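PDB 2OAS: 4-hydroxybutyrate coenzyme A transferase, which transfers coenzyme A between carboxylic acids, with 4-hydroxybutyrate as the substrate it is named for, and is crystallised here with bound CoA. Local coordinates for the interface of chains A and B. Numbering follows the deposited sequence. Chains: chain A/B, 4-hydroxybutyrate coenzyme A transferase.

The interface of chains A and B. Residues chain A 95-96, 329, 333, 373-374, 376; chain B 337, 376, 378-379.
A:Phe96, in an extended loop stretch, meets B:Ala378 and B:His379 in a more tightly turned loop whose backbone angles are near-helical. The A:Phe96 side chain, with CG anti to its own carbonyl carbon (chi1 -59°), presents its ring tip first. CB of B:Ala378 sits over the centre of one ring face, 3.4 Å from the centroid, a CH-pi contact. The ring edge points onto the face of the B:His379 imidazole: the planes are 69° apart and CZ of A:Phe96 lies 3.4 Å from CE1 of B:His379. Toward the opposite phenyl face comes the B:Arg337 guanidinium, its plane tilted 28° from the ring and CZ of B:Arg337 3.8 Å from CD2 of A:Phe96. Selenomethionine A:Met333 bends at chi3 to bring CE tip to tip with B:His379. A 2.8 Å hydrogen bond between B:Thr376 OG1 and B:His379 ND1 should limit rotation of the imidazole. An alanine in place of A:Phe96 would probably open a gap between B:Ala378 and B:Arg337 and leave the imidazole face without its aromatic edge. No direct polar bond crosses this patch; a water bridges A:Val374 O (2.9 Å) and, at a longer 3.3 Å, B:Thr376 OG1. Loops supply most of the surface, with A:Met333 and B:Arg337 contributed by the two copies of helix 332-341, and the two-fold symmetric interface repeats the patch with chains exchanged.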
loop_
_atom_site.group_PDB
_atom_site.type_symbol
_atom_site.label_atom_id
_atom_site.label_comp_id
_atom_site.label_asym_id
_atom_site.label_seq_id
_atom_site.Cartn_x
_atom_site.Cartn_y
_atom_site.Cartn_z
ATOM N N ILE A 95 5.840 -3.004 -10.105
ATOM C CA ILE A 95 5.460 -1.586 -10.037
ATOM C C ILE A 95 3.958 -1.386 -10.116
ATOM O O ILE A 95 3.292 -2.054 -10.904
ATOM C CB ILE A 95 6.092 -0.789 -11.187
ATOM C CG1 ILE A 95 5.656 0.674 -11.115
ATOM C CG2 ILE A 95 5.640 -1.345 -12.508
ATOM C CD1 ILE A 95 6.389 1.551 -12.075
ATOM N N PHE A 96 3.416 -0.469 -9.311
ATOM C CA PHE A 96 1.969 -0.216 -9.366
ATOM C C PHE A 96 1.669 0.262 -10.771
ATOM O O PHE A 96 2.466 0.982 -11.365
ATOM C CB PHE A 96 1.531 0.858 -8.359
ATOM C CG PHE A 96 1.861 0.519 -6.948
ATOM C CD1 PHE A 96 1.384 -0.652 -6.378
ATOM C CD2 PHE A 96 2.739 1.309 -6.222
ATOM C CE1 PHE A 96 1.787 -1.042 -5.104
ATOM C CE2 PHE A 96 3.147 0.930 -4.947
ATOM C CZ PHE A 96 2.672 -0.252 -4.389
ATOM N N VAL A 329 1.741 -6.771 -10.092
ATOM C CA VAL A 329 1.109 -5.984 -9.035
ATOM C C VAL A 329 -0.205 -5.387 -9.515
ATOM O O VAL A 329 -1.219 -5.440 -8.817
ATOM C CB VAL A 329 2.034 -4.841 -8.583
ATOM C CG1 VAL A 329 1.280 -3.895 -7.665
ATOM C CG2 VAL A 329 3.257 -5.417 -7.876
HETATM N N MSE A 333 -4.313 -3.237 -5.196
HETATM C CA MSE A 333 -4.029 -2.630 -3.907
HETATM C C MSE A 333 -4.601 -1.222 -3.818
HETATM O O MSE A 333 -5.278 -0.868 -2.859
HETATM C CB MSE A 333 -2.527 -2.596 -3.675
HETATM C CG MSE A 333 -2.163 -2.291 -2.247
HETATM SE SE MSE A 333 -0.311 -1.791 -2.101
HETATM C CE MSE A 333 -0.507 0.060 -2.582
ATOM N N VAL A 373 4.134 -10.381 -2.122
ATOM C CA VAL A 373 2.973 -9.823 -1.445
ATOM C C VAL A 373 2.499 -8.603 -2.241
ATOM O O VAL A 373 3.260 -7.661 -2.430
ATOM C CB VAL A 373 3.324 -9.372 -0.019
ATOM C CG1 VAL A 373 2.185 -8.534 0.552
ATOM C CG2 VAL A 373 3.604 -10.571 0.845
ATOM N N VAL A 374 1.263 -8.628 -2.718
ATOM C CA VAL A 374 0.728 -7.490 -3.476
ATOM C C VAL A 374 -0.112 -6.608 -2.551
ATOM O O VAL A 374 0.003 -5.386 -2.568
ATOM C CB VAL A 374 -0.142 -7.966 -4.665
ATOM C CG1 VAL A 374 -0.731 -6.766 -5.413
ATOM C CG2 VAL A 374 0.709 -8.800 -5.610
ATOM N N THR A 376 -1.191 -6.151 1.525
ATOM C CA THR A 376 -0.771 -6.487 2.872
ATOM C C THR A 376 -1.900 -6.728 3.860
ATOM O O THR A 376 -3.063 -6.456 3.570
ATOM C CB THR A 376 0.124 -5.371 3.417
ATOM O OG1 THR A 376 -0.639 -4.165 3.532
ATOM C CG2 THR A 376 1.277 -5.108 2.459
ATOM N N ARG B 337 4.695 6.079 -0.037
ATOM C CA ARG B 337 3.902 6.247 -1.250
ATOM C C ARG B 337 3.720 7.736 -1.524
ATOM O O ARG B 337 3.944 8.186 -2.641
ATOM C CB ARG B 337 2.517 5.597 -1.109
ATOM C CG ARG B 337 1.679 5.623 -2.411
ATOM C CD ARG B 337 2.397 4.879 -3.548
ATOM N NE ARG B 337 1.625 4.719 -4.779
ATOM C CZ ARG B 337 0.479 4.053 -4.878
ATOM N NH1 ARG B 337 -0.063 3.482 -3.813
ATOM N NH2 ARG B 337 -0.114 3.922 -6.059
ATOM N N THR B 376 5.648 -3.063 0.338
ATOM C CA THR B 376 5.840 -3.998 -0.753
ATOM C C THR B 376 6.922 -3.601 -1.764
ATOM O O THR B 376 7.441 -2.488 -1.731
ATOM C CB THR B 376 4.523 -4.181 -1.510
ATOM O OG1 THR B 376 4.150 -2.933 -2.112
ATOM C CG2 THR B 376 3.429 -4.614 -0.558
ATOM N N ALA B 378 6.765 -2.925 -5.032
ATOM C CA ALA B 378 6.375 -1.767 -5.828
ATOM C C ALA B 378 6.527 -0.436 -5.124
ATOM O O ALA B 378 6.688 0.587 -5.783
ATOM C CB ALA B 378 4.937 -1.942 -6.318
ATOM N N HIS B 379 6.477 -0.462 -3.791
ATOM C CA HIS B 379 6.608 0.745 -2.971
ATOM C C HIS B 379 8.023 1.275 -2.863
ATOM O O HIS B 379 8.264 2.468 -3.027
ATOM C CB HIS B 379 6.113 0.490 -1.543
ATOM C CG HIS B 379 4.645 0.696 -1.359
ATOM N ND1 HIS B 379 3.776 -0.341 -1.083
ATOM C CD2 HIS B 379 3.890 1.820 -1.429
ATOM C CE1 HIS B 379 2.546 0.141 -0.993
ATOM N NE2 HIS B 379 2.587 1.448 -1.200
HETATM O O HOH W 1 1.997 -4.210 -4.246
#